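Local coordinates for protein VP2 (PDB 7L0Y) that self-assembles in sixty copies into the T=1 icosahedral capsid of human bocavirus 1, at residues I15-W20 against G213-F218; T122-D127 against N445-G450; H140-A145 against E203-Q208; M429-V434 against N439-L444. One frame throughout, in Å; residues are numbered along the deposited sequence.

Contact 1: residues I15-W20 against G213-F218; sequences ISTGGW and GESTEF
Thr17 lays its side chain against the backbone of Gly213 to Ser215, and nearly everything the two segments share passes through it. Its methyl CG2 meets the oxygen Gly213 O at 3.0 Å, while Thr17 CB rests on Ser215 CB at 3.7 Å. The methyl takes the lead because chi1 of 54° sets OG1 between the backbone N and the carbonyl carbon, leaving CG2 anti to that carbon and turned to Gly213. The hydroxyl is engaged elsewhere: OG1 bonds to the backbone N of Asn109, on strand 95-118, which runs antiparallel to strand 215-232. Ser215 turns its CB toward Thr17 and offers mostly carbon, its OG lying 3.9 Å from Thr17 CB. Glu214 points away from Thr17, and its OE1 is bonded to Ser16 OG of a neighbouring subunit, the same exchange that Ser16 makes with Glu214 of another copy. Thr17 thus sets the N-terminal segment against the start of strand 215-232, while Ser16 bonds to another subunit. The two segments share no polar bond, so van der Waals packing joins them directly, and the polar grip on Thr17 comes from Asn109.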
loop_
_atom_site.group_PDB
_atom_site.type_symbol
_atom_site.label_atom_id
_atom_site.label_comp_id
_atom_site.label_asym_id
_atom_site.label_seq_id
_atom_site.Cartn_x
_atom_site.Cartn_y
_atom_site.Cartn_z
ATOM N N ILE A 15 -21.955 86.812 14.752
ATOM C CA ILE A 15 -22.681 85.657 14.250
ATOM C C ILE A 15 -24.042 85.666 14.921
ATOM O O ILE A 15 -24.129 85.825 16.141
ATOM C CB ILE A 15 -21.933 84.344 14.540
ATOM C CG1 ILE A 15 -20.474 84.448 14.093
ATOM C CG2 ILE A 15 -22.605 83.191 13.834
ATOM C CD1 ILE A 15 -20.290 84.750 12.625
ATOM N N SER A 16 -25.100 85.521 14.135
ATOM C CA SER A 16 -26.443 85.482 14.692
ATOM C C SER A 16 -26.746 84.070 15.173
ATOM O O SER A 16 -26.282 83.091 14.585
ATOM C CB SER A 16 -27.487 85.946 13.675
ATOM O OG SER A 16 -27.596 85.050 12.591
ATOM N N THR A 17 -27.516 83.975 16.253
ATOM C CA THR A 17 -27.740 82.689 16.900
ATOM C C THR A 17 -29.028 82.039 16.426
ATOM O O THR A 17 -29.420 80.985 16.933
ATOM C CB THR A 17 -27.745 82.865 18.415
ATOM O OG1 THR A 17 -28.686 83.880 18.777
ATOM C CG2 THR A 17 -26.396 83.271 18.887
ATOM N N GLY A 18 -29.703 82.652 15.468
ATOM C CA GLY A 18 -30.909 82.082 14.917
ATOM C C GLY A 18 -31.518 83.026 13.905
ATOM O O GLY A 18 -31.114 84.181 13.779
ATOM N N GLY A 19 -32.490 82.502 13.168
ATOM C CA GLY A 19 -33.219 83.279 12.197
ATOM C C GLY A 19 -34.621 83.576 12.682
ATOM O O GLY A 19 -35.050 83.125 13.744
ATOM N N TRP A 20 -35.338 84.341 11.880
ATOM C CA TRP A 20 -36.730 84.626 12.165
ATOM C C TRP A 20 -37.588 83.469 11.683
ATOM O O TRP A 20 -37.416 82.982 10.569
ATOM C CB TRP A 20 -37.132 85.901 11.447
ATOM C CG TRP A 20 -38.440 86.396 11.775
ATOM C CD1 TRP A 20 -39.595 86.124 11.138
ATOM C CD2 TRP A 20 -38.744 87.358 12.770
ATOM N NE1 TRP A 20 -40.620 86.811 11.710
ATOM C CE2 TRP A 20 -40.118 87.588 12.715
ATOM C CE3 TRP A 20 -37.982 88.041 13.715
ATOM C CZ2 TRP A 20 -40.755 88.466 13.568
ATOM C CZ3 TRP A 20 -38.613 88.911 14.561
ATOM C CH2 TRP A 20 -39.986 89.119 14.485
ATOM N N GLY A 213 -23.588 86.348 22.103
ATOM C CA GLY A 213 -23.374 85.325 21.098
ATOM C C GLY A 213 -24.013 84.001 21.455
ATOM O O GLY A 213 -23.996 83.063 20.662
ATOM N N GLU A 214 -24.492 83.876 22.682
ATOM C CA GLU A 214 -25.199 82.694 23.145
ATOM C C GLU A 214 -26.694 82.762 22.844
ATOM O O GLU A 214 -27.275 83.833 22.670
ATOM C CB GLU A 214 -24.945 82.491 24.634
ATOM C CG GLU A 214 -23.505 82.120 24.913
ATOM C CD GLU A 214 -23.220 81.911 26.376
ATOM O OE1 GLU A 214 -24.046 82.327 27.206
ATOM O OE2 GLU A 214 -22.187 81.291 26.699
ATOM N N SER A 215 -27.315 81.587 22.775
ATOM C CA SER A 215 -28.766 81.472 22.732
ATOM C C SER A 215 -29.208 80.346 23.656
ATOM O O SER A 215 -28.398 79.544 24.117
ATOM C CB SER A 215 -29.275 81.230 21.309
ATOM O OG SER A 215 -28.809 80.008 20.785
ATOM N N THR A 216 -30.505 80.301 23.939
ATOM C CA THR A 216 -31.077 79.273 24.796
ATOM C C THR A 216 -32.401 78.795 24.218
ATOM O O THR A 216 -33.056 79.516 23.466
ATOM C CB THR A 216 -31.276 79.780 26.241
ATOM O OG1 THR A 216 -31.682 78.696 27.084
ATOM C CG2 THR A 216 -32.318 80.884 26.307
ATOM N N GLU A 217 -32.787 77.577 24.570
ATOM C CA GLU A 217 -33.954 76.936 23.987
ATOM C C GLU A 217 -34.671 76.080 25.022
ATOM O O GLU A 217 -34.036 75.348 25.778
ATOM C CB GLU A 217 -33.541 76.091 22.794
ATOM C CG GLU A 217 -34.673 75.436 22.065
ATOM C CD GLU A 217 -34.185 74.657 20.869
ATOM O OE1 GLU A 217 -32.963 74.666 20.611
ATOM O OE2 GLU A 217 -35.015 74.013 20.198
ATOM N N PHE A 218 -35.996 76.167 25.038
ATOM C CA PHE A 218 -36.842 75.398 25.938
ATOM C C PHE A 218 -37.843 74.591 25.130
ATOM O O PHE A 218 -38.384 75.077 24.138
ATOM C CB PHE A 218 -37.591 76.311 26.903
ATOM C CG PHE A 218 -36.699 77.132 27.763
ATOM C CD1 PHE A 218 -36.150 76.609 28.907
ATOM C CD2 PHE A 218 -36.391 78.428 27.414
ATOM C CE1 PHE A 218 -35.322 77.359 29.687
ATOM C CE2 PHE A 218 -35.559 79.181 28.195
ATOM C CZ PHE A 218 -35.028 78.647 29.335
#

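Contact 2: residues T122-D127 against N445-G450; sequences TTYNND and NIYCTG
Tyr124 and Tyr447 make the aromatic part of this contact. Their centroids are 5.8 Å apart and their planes stand at 88°. The touch is between CD1 of Tyr124 and CE2 of Tyr447, 3.7 Å apart; CD1 comes at the edge of the Tyr447 ring, near its plane. The two side chains cross at about a right angle. Chi1 of 74° puts CG of Tyr447 between its backbone N and carbonyl carbon, and from there the ring reaches across to Tyr124. Along another part of the Tyr447 edge, in plane, sits CG2 of Thr449, so the ring is also flanked from its own strand.

The second kind of contact sets a carboxylate against a methyl. Asp127 OD2 lies 3.2 Å from Ile446 CG2, again with the side chains crossing nearly square. This is proximity without a polar bond, and Ile432 packs beside both residues.

Strand 121-126 is the returning arm of the hairpin it forms with strand 95-118, in the place of the DE hairpin of the parvovirus jelly roll. Strand 446-462 pairs antiparallel with that same strand 95-118, and Tyr447 also packs on Ile40 of strand 30-42. A neighbouring subunit covers the tyrosines, with its Val434 on Tyr124 and its Pro433 on Tyr447. Strand 95-118 therefore lies between the two segments in the pairing order, bonded to each.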
loop_
_atom_site.group_PDB
_atom_site.type_symbol
_atom_site.label_atom_id
_atom_site.label_comp_id
_atom_site.label_asym_id
_atom_site.label_seq_id
_atom_site.Cartn_x
_atom_site.Cartn_y
_atom_site.Cartn_z
ATOM N N THR A 122 -29.710 110.753 24.920
ATOM C CA THR A 122 -29.241 109.483 25.447
ATOM C C THR A 122 -28.660 108.632 24.327
ATOM O O THR A 122 -29.194 108.598 23.216
ATOM C CB THR A 122 -30.379 108.741 26.153
ATOM O OG1 THR A 122 -29.909 107.481 26.647
ATOM C CG2 THR A 122 -31.551 108.533 25.222
ATOM N N THR A 123 -27.559 107.955 24.623
ATOM C CA THR A 123 -26.875 107.125 23.649
ATOM C C THR A 123 -26.872 105.678 24.108
ATOM O O THR A 123 -27.051 105.376 25.288
ATOM C CB THR A 123 -25.438 107.598 23.405
ATOM O OG1 THR A 123 -24.727 107.645 24.645
ATOM C CG2 THR A 123 -25.428 108.967 22.757
ATOM N N TYR A 124 -26.675 104.789 23.146
ATOM C CA TYR A 124 -26.817 103.356 23.337
ATOM C C TYR A 124 -25.613 102.689 22.712
ATOM O O TYR A 124 -25.432 102.760 21.496
ATOM C CB TYR A 124 -28.109 102.878 22.681
ATOM C CG TYR A 124 -29.306 103.532 23.292
ATOM C CD1 TYR A 124 -29.630 103.309 24.613
ATOM C CD2 TYR A 124 -30.030 104.477 22.592
ATOM C CE1 TYR A 124 -30.695 103.928 25.188
ATOM C CE2 TYR A 124 -31.090 105.115 23.163
ATOM C CZ TYR A 124 -31.420 104.836 24.462
ATOM O OH TYR A 124 -32.485 105.467 25.051
ATOM N N ASN A 125 -24.792 102.044 23.522
ATOM C CA ASN A 125 -23.657 101.328 22.975
ATOM C C ASN A 125 -23.597 99.922 23.542
ATOM O O ASN A 125 -24.051 99.655 24.653
ATOM C CB ASN A 125 -22.337 102.092 23.195
ATOM C CG ASN A 125 -22.045 102.386 24.648
ATOM O OD1 ASN A 125 -22.360 101.608 25.541
ATOM N ND2 ASN A 125 -21.420 103.527 24.889
ATOM N N ASN A 126 -23.064 99.024 22.730
ATOM C CA ASN A 126 -22.903 97.637 23.121
ATOM C C ASN A 126 -21.951 97.512 24.294
ATOM O O ASN A 126 -20.879 98.121 24.316
ATOM C CB ASN A 126 -22.358 96.822 21.956
ATOM C CG ASN A 126 -23.382 96.564 20.897
ATOM O OD1 ASN A 126 -24.569 96.482 21.179
ATOM N ND2 ASN A 126 -22.932 96.445 19.657
ATOM N N ASP A 127 -22.351 96.712 25.276
ATOM C CA ASP A 127 -21.429 96.116 26.235
ATOM C C ASP A 127 -21.491 94.616 25.979
ATOM O O ASP A 127 -22.477 93.950 26.296
ATOM C CB ASP A 127 -21.782 96.511 27.657
ATOM C CG ASP A 127 -23.247 96.413 27.926
ATOM O OD1 ASP A 127 -23.992 96.180 26.963
ATOM O OD2 ASP A 127 -23.658 96.587 29.084
ATOM N N ASN A 445 -26.441 101.050 34.014
ATOM C CA ASN A 445 -27.777 101.101 33.435
ATOM C C ASN A 445 -27.731 100.470 32.051
ATOM O O ASN A 445 -27.131 101.020 31.126
ATOM C CB ASN A 445 -28.277 102.538 33.370
ATOM C CG ASN A 445 -29.718 102.633 32.949
ATOM O OD1 ASN A 445 -30.510 101.728 33.191
ATOM N ND2 ASN A 445 -30.072 103.739 32.317
ATOM N N ILE A 446 -28.387 99.323 31.907
ATOM C CA ILE A 446 -28.330 98.515 30.699
ATOM C C ILE A 446 -29.726 98.001 30.396
ATOM O O ILE A 446 -30.602 97.970 31.260
ATOM C CB ILE A 446 -27.352 97.329 30.837
ATOM C CG1 ILE A 446 -27.762 96.450 32.013
ATOM C CG2 ILE A 446 -25.932 97.813 31.006
ATOM C CD1 ILE A 446 -27.001 95.168 32.109
ATOM N N TYR A 447 -29.936 97.608 29.144
ATOM C CA TYR A 447 -31.161 96.930 28.763
ATOM C C TYR A 447 -30.807 95.869 27.741
ATOM O O TYR A 447 -29.787 95.951 27.060
ATOM C CB TYR A 447 -32.216 97.883 28.206
ATOM C CG TYR A 447 -31.928 98.386 26.826
ATOM C CD1 TYR A 447 -32.515 97.800 25.723
ATOM C CD2 TYR A 447 -31.043 99.421 26.623
ATOM C CE1 TYR A 447 -32.252 98.248 24.472
ATOM C CE2 TYR A 447 -30.776 99.875 25.373
ATOM C CZ TYR A 447 -31.382 99.288 24.297
ATOM O OH TYR A 447 -31.113 99.742 23.030
ATOM N N CYS A 448 -31.657 94.860 27.648
ATOM C CA CYS A 448 -31.466 93.777 26.702
ATOM C C CYS A 448 -32.620 93.756 25.715
ATOM O O CYS A 448 -33.781 93.909 26.100
ATOM C CB CYS A 448 -31.357 92.429 27.412
ATOM S SG CYS A 448 -31.038 91.031 26.319
ATOM N N THR A 449 -32.292 93.594 24.444
ATOM C CA THR A 449 -33.253 93.231 23.424
ATOM C C THR A 449 -32.824 91.905 22.828
ATOM O O THR A 449 -31.638 91.585 22.801
ATOM C CB THR A 449 -33.364 94.292 22.317
ATOM O OG1 THR A 449 -32.095 94.476 21.682
ATOM C CG2 THR A 449 -33.824 95.601 22.884
ATOM N N GLY A 450 -33.791 91.133 22.366
ATOM C CA GLY A 450 -33.488 89.894 21.700
ATOM C C GLY A 450 -34.702 89.403 20.963
ATOM O O GLY A 450 -35.730 90.071 20.911
#

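Contact 3: residues H140-A145 against E203-Q208; sequences HAYPNA and ENSDHQ
Tyr142 reaches from an irregular loop to Asn204 and Ser205, where a short 3-10 segment gives way to extended chain, and the two backbones form no ladder. The tyrosine makes the whole span with its ring. Chi1 of -67° places CG beside its own backbone N and anti to the carbonyl carbon, directing the phenol at the opposing turn. Its OH arrives 3.5 Å from Asn204 CB and 3.6 Å from Ser205 OG. That second separation is no bond: the phenol oxygen is hydrogen-bonded to Leu201 O, and Ser205 OG to Leu202 O, so each hydroxyl is held by a carbonyl just ahead of the 203-208 segment. Ser205 OG also comes obliquely to the ring, 4.0 Å from Tyr142 CE2. Asn204 meets the phenol oxygen through CB, and its amide plane stands 80° from the ring. His207 stands behind the serine, with Ser205 OG in the plane of its ring, at the edge. Lys466 of a neighbouring subunit packs on Tyr142 and Ser205 and bonds to Asn204 O. The two segments belong to the two ends of the long excursion between strands 132-137 and 208-210, an antiparallel pair. Such long insertions between the core strands of a jelly roll are characteristic of parvovirus capsid proteins.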
loop_
_atom_site.group_PDB
_atom_site.type_symbol
_atom_site.label_atom_id
_atom_site.label_comp_id
_atom_site.label_asym_id
_atom_site.label_seq_id
_atom_site.Cartn_x
_atom_site.Cartn_y
_atom_site.Cartn_z
ATOM N N HIS A 140 -42.762 74.643 38.664
ATOM C CA HIS A 140 -43.673 75.549 39.345
ATOM C C HIS A 140 -43.309 75.647 40.818
ATOM O O HIS A 140 -44.165 75.644 41.701
ATOM C CB HIS A 140 -45.117 75.116 39.136
ATOM C CG HIS A 140 -45.493 75.015 37.694
ATOM N ND1 HIS A 140 -45.632 76.119 36.884
ATOM C CD2 HIS A 140 -45.713 73.939 36.903
ATOM C CE1 HIS A 140 -45.945 75.731 35.662
ATOM N NE2 HIS A 140 -45.998 74.413 35.646
ATOM N N ALA A 141 -42.007 75.726 41.071
ATOM C CA ALA A 141 -41.472 75.851 42.413
ATOM C C ALA A 141 -41.585 77.262 42.954
ATOM O O ALA A 141 -41.378 77.475 44.149
ATOM C CB ALA A 141 -40.014 75.403 42.421
ATOM N N TYR A 142 -41.912 78.216 42.112
ATOM C CA TYR A 142 -42.084 79.597 42.488
ATOM C C TYR A 142 -43.504 80.037 42.198
ATOM O O TYR A 142 -44.214 79.394 41.420
ATOM C CB TYR A 142 -41.096 80.485 41.726
ATOM C CG TYR A 142 -39.665 80.251 42.108
ATOM C CD1 TYR A 142 -39.116 80.888 43.203
ATOM C CD2 TYR A 142 -38.861 79.397 41.377
ATOM C CE1 TYR A 142 -37.823 80.684 43.561
ATOM C CE2 TYR A 142 -37.560 79.190 41.725
ATOM C CZ TYR A 142 -37.042 79.840 42.819
ATOM O OH TYR A 142 -35.738 79.647 43.193
ATOM N N PRO A 143 -43.972 81.105 42.838
ATOM C CA PRO A 143 -45.299 81.635 42.511
ATOM C C PRO A 143 -45.432 81.893 41.025
ATOM O O PRO A 143 -44.485 82.321 40.365
ATOM C CB PRO A 143 -45.361 82.933 43.312
ATOM C CG PRO A 143 -44.446 82.706 44.435
ATOM C CD PRO A 143 -43.344 81.855 43.937
ATOM N N ASN A 144 -46.613 81.609 40.490
ATOM C CA ASN A 144 -46.837 81.805 39.068
ATOM C C ASN A 144 -46.648 83.266 38.700
ATOM O O ASN A 144 -47.078 84.166 39.422
ATOM C CB ASN A 144 -48.233 81.346 38.671
ATOM C CG ASN A 144 -49.309 82.080 39.416
ATOM O OD1 ASN A 144 -49.078 82.582 40.510
ATOM N ND2 ASN A 144 -50.475 82.199 38.806
ATOM N N ALA A 145 -45.993 83.498 37.569
ATOM C CA ALA A 145 -45.756 84.864 37.134
ATOM C C ALA A 145 -46.992 85.458 36.499
ATOM O O ALA A 145 -47.285 86.640 36.691
ATOM C CB ALA A 145 -44.590 84.906 36.154
ATOM N N GLU A 203 -32.969 83.682 42.573
ATOM C CA GLU A 203 -31.546 83.385 42.708
ATOM C C GLU A 203 -31.281 82.104 43.460
ATOM O O GLU A 203 -30.154 81.613 43.459
ATOM C CB GLU A 203 -30.855 84.551 43.409
ATOM C CG GLU A 203 -30.785 85.816 42.572
ATOM C CD GLU A 203 -32.101 86.564 42.496
ATOM O OE1 GLU A 203 -33.104 86.076 43.041
ATOM O OE2 GLU A 203 -32.137 87.643 41.879
ATOM N N ASN A 204 -32.302 81.561 44.097
ATOM C CA ASN A 204 -32.246 80.322 44.845
ATOM C C ASN A 204 -32.168 79.099 43.943
ATOM O O ASN A 204 -32.146 77.978 44.448
ATOM C CB ASN A 204 -33.479 80.261 45.747
ATOM C CG ASN A 204 -33.308 79.336 46.910
ATOM O OD1 ASN A 204 -32.204 79.159 47.419
ATOM N ND2 ASN A 204 -34.403 78.749 47.357
ATOM N N SER A 205 -32.198 79.275 42.631
ATOM C CA SER A 205 -32.117 78.174 41.685
ATOM C C SER A 205 -30.992 78.430 40.685
ATOM O O SER A 205 -30.273 79.423 40.767
ATOM C CB SER A 205 -33.466 77.968 40.992
ATOM O OG SER A 205 -33.846 79.102 40.238
ATOM N N ASP A 206 -30.838 77.509 39.741
ATOM C CA ASP A 206 -29.833 77.622 38.694
ATOM C C ASP A 206 -30.388 78.412 37.520
ATOM O O ASP A 206 -31.536 78.215 37.121
ATOM C CB ASP A 206 -29.384 76.248 38.208
ATOM C CG ASP A 206 -28.597 75.486 39.241
ATOM O OD1 ASP A 206 -28.187 76.075 40.252
ATOM O OD2 ASP A 206 -28.368 74.285 39.032
ATOM N N HIS A 207 -29.574 79.298 36.969
ATOM C CA HIS A 207 -29.957 80.099 35.822
ATOM C C HIS A 207 -28.939 79.890 34.719
ATOM O O HIS A 207 -27.774 79.589 34.980
ATOM C CB HIS A 207 -30.008 81.582 36.157
ATOM C CG HIS A 207 -30.799 81.892 37.383
ATOM N ND1 HIS A 207 -30.653 83.073 38.075
ATOM C CD2 HIS A 207 -31.720 81.169 38.056
ATOM C CE1 HIS A 207 -31.455 83.062 39.122
ATOM N NE2 HIS A 207 -32.116 81.920 39.131
ATOM N N GLN A 208 -29.384 80.043 33.485
ATOM C CA GLN A 208 -28.453 80.195 32.387
ATOM C C GLN A 208 -28.140 81.664 32.199
ATOM O O GLN A 208 -29.026 82.516 32.257
ATOM C CB GLN A 208 -29.021 79.604 31.107
ATOM C CG GLN A 208 -29.099 78.112 31.155
ATOM C CD GLN A 208 -29.715 77.528 29.919
ATOM O OE1 GLN A 208 -30.498 78.181 29.238
ATOM N NE2 GLN A 208 -29.357 76.291 29.612
#

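Contact 4: residues M429-V434 against N439-L444; sequences MAKIPV and NADSYL
Lys431 and Asp441 form a salt bridge, NZ to OD1 at 2.8 Å, across a loop that joins strands 424-429 and 446-462, matching the HI loop of the parvovirus jelly roll. The side chains approach from opposite directions, and the ammonium meets the syn lone pair of OD1. Bends at chi2 and chi4 fold the lysine chain back to get there; NZ also bonds to Thr161 OG1 of a neighbouring subunit.

Next come the backbones, bridged once at Pro433 and Tyr443 in the pattern of a non-hydrogen-bonded antiparallel pair. Leu444 N donates to Ile432 O at 2.8 Å, nearly along the C=O axis. Val434 N reaches Ser442 O at 3.0 Å, with an N-H...O angle of 168°, but lies 38° out of the carbonyl plane. The bridge is a single one, and the end-to-end directions of the touching parts differ by 98°. Ser442 OG adds a weak bond to Val434 O.

Packing flanks this bridge. Ile432 and Leu444 lie side by side, pointing the same way, while Tyr124 of the neighbouring subunit covers Val434 and Leu444. The aliphatic part of Lys431 crosses Tyr443 at about a right angle, with CE 3.5 Å from Tyr443 CB. Between the side chains of Leu444 and Ile432 the nearest atoms are Leu444 CB and Ile432 CG2, 3.6 Å apart.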
loop_
_atom_site.group_PDB
_atom_site.type_symbol
_atom_site.label_atom_id
_atom_site.label_comp_id
_atom_site.label_asym_id
_atom_site.label_seq_id
_atom_site.Cartn_x
_atom_site.Cartn_y
_atom_site.Cartn_z
ATOM N N MET A 429 -31.539 91.036 33.457
ATOM C CA MET A 429 -30.147 91.274 33.141
ATOM C C MET A 429 -29.288 91.130 34.377
ATOM O O MET A 429 -29.725 91.404 35.496
ATOM C CB MET A 429 -29.977 92.648 32.549
ATOM C CG MET A 429 -30.531 92.734 31.174
ATOM S SD MET A 429 -30.416 94.430 30.756
ATOM C CE MET A 429 -31.733 95.029 31.796
ATOM N N ALA A 430 -28.066 90.666 34.163
ATOM C CA ALA A 430 -27.095 90.638 35.235
ATOM C C ALA A 430 -26.934 92.027 35.822
ATOM O O ALA A 430 -26.714 93.004 35.106
ATOM C CB ALA A 430 -25.756 90.124 34.724
ATOM N N LYS A 431 -27.097 92.112 37.129
ATOM C CA LYS A 431 -26.690 93.295 37.862
ATOM C C LYS A 431 -25.222 93.564 37.582
ATOM O O LYS A 431 -24.371 92.713 37.847
ATOM C CB LYS A 431 -26.937 93.046 39.344
ATOM C CG LYS A 431 -26.306 94.005 40.307
ATOM C CD LYS A 431 -26.748 95.410 40.120
ATOM C CE LYS A 431 -26.450 96.213 41.372
ATOM N NZ LYS A 431 -25.017 96.218 41.732
ATOM N N ILE A 432 -24.914 94.741 37.050
ATOM C CA ILE A 432 -23.530 95.132 36.804
ATOM C C ILE A 432 -23.166 96.177 37.850
ATOM O O ILE A 432 -23.606 97.332 37.737
ATOM C CB ILE A 432 -23.318 95.672 35.388
ATOM C CG1 ILE A 432 -23.575 94.584 34.353
ATOM C CG2 ILE A 432 -21.899 96.170 35.234
ATOM C CD1 ILE A 432 -23.508 95.090 32.950
ATOM N N PRO A 433 -22.377 95.833 38.855
ATOM C CA PRO A 433 -22.056 96.799 39.900
ATOM C C PRO A 433 -21.163 97.905 39.374
ATOM O O PRO A 433 -20.250 97.672 38.583
ATOM C CB PRO A 433 -21.332 95.954 40.946
ATOM C CG PRO A 433 -21.779 94.572 40.674
ATOM C CD PRO A 433 -21.969 94.472 39.215
ATOM N N VAL A 434 -21.454 99.117 39.807
ATOM C CA VAL A 434 -20.617 100.286 39.572
ATOM C C VAL A 434 -19.854 100.591 40.853
ATOM O O VAL A 434 -20.465 100.636 41.925
ATOM C CB VAL A 434 -21.452 101.495 39.127
ATOM C CG1 VAL A 434 -20.708 102.756 39.366
ATOM C CG2 VAL A 434 -21.746 101.363 37.658
ATOM N N ASN A 439 -21.597 103.115 50.563
ATOM C CA ASN A 439 -22.119 101.758 50.520
ATOM C C ASN A 439 -23.442 101.673 49.773
ATOM O O ASN A 439 -23.993 100.577 49.631
ATOM C CB ASN A 439 -22.276 101.211 51.938
ATOM C CG ASN A 439 -20.947 100.968 52.613
ATOM O OD1 ASN A 439 -19.932 100.751 51.950
ATOM N ND2 ASN A 439 -20.939 101.022 53.939
ATOM N N ALA A 440 -23.966 102.799 49.299
ATOM C CA ALA A 440 -25.190 102.777 48.513
ATOM C C ALA A 440 -24.937 102.093 47.178
ATOM O O ALA A 440 -24.005 102.447 46.452
ATOM C CB ALA A 440 -25.710 104.199 48.296
ATOM N N ASP A 441 -25.771 101.109 46.858
ATOM C CA ASP A 441 -25.567 100.325 45.649
ATOM C C ASP A 441 -25.848 101.149 44.405
ATOM O O ASP A 441 -26.934 101.712 44.246
ATOM C CB ASP A 441 -26.463 99.093 45.652
ATOM C CG ASP A 441 -26.356 98.305 44.362
ATOM O OD1 ASP A 441 -25.285 97.709 44.111
ATOM O OD2 ASP A 441 -27.335 98.302 43.587
ATOM N N SER A 442 -24.867 101.203 43.518
ATOM C CA SER A 442 -25.046 101.794 42.207
ATOM C C SER A 442 -24.727 100.735 41.168
ATOM O O SER A 442 -23.855 99.891 41.377
ATOM C CB SER A 442 -24.164 103.030 42.023
ATOM O OG SER A 442 -22.793 102.700 42.143
ATOM N N TYR A 443 -25.455 100.767 40.064
ATOM C CA TYR A 443 -25.293 99.764 39.034
ATOM C C TYR A 443 -25.180 100.433 37.680
ATOM O O TYR A 443 -25.494 101.610 37.509
ATOM C CB TYR A 443 -26.446 98.756 39.034
ATOM C CG TYR A 443 -27.812 99.376 38.923
ATOM C CD1 TYR A 443 -28.344 99.718 37.692
ATOM C CD2 TYR A 443 -28.589 99.587 40.054
ATOM C CE1 TYR A 443 -29.588 100.281 37.591
ATOM C CE2 TYR A 443 -29.845 100.142 39.960
ATOM C CZ TYR A 443 -30.340 100.486 38.728
ATOM O OH TYR A 443 -31.594 101.046 38.635
ATOM N N LEU A 444 -24.724 99.651 36.717
ATOM C CA LEU A 444 -24.651 100.114 35.347
ATOM C C LEU A 444 -26.021 99.998 34.700
ATOM O O LEU A 444 -26.683 98.966 34.803
ATOM C CB LEU A 444 -23.631 99.283 34.584
ATOM C CG LEU A 444 -23.247 99.757 33.199
ATOM C CD1 LEU A 444 -22.545 101.078 33.353
ATOM C CD2 LEU A 444 -22.345 98.743 32.548
#

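Contacts 2 and 4 are the closest pair, with centres 15 Å apart, and they touch: Ile446 CD1 meets Ile432 CD1 at 3.6 Å, and Met429 packs along Ile446 to Cys448. The loop of contact 4 leads directly into the strand used by contact 2. Contact 1 lies about 18 Å from contact 2, centre to centre, both set against strand 95-118. It meets contact 3 through Thr216 OG1 and Gln208 OE1, 2.5 Å apart, a probable hydrogen bond. The same two contacts also meet between subunits, where Trp20 stacks on His207 of a neighbouring subunit. All four contacts border capsid interfaces.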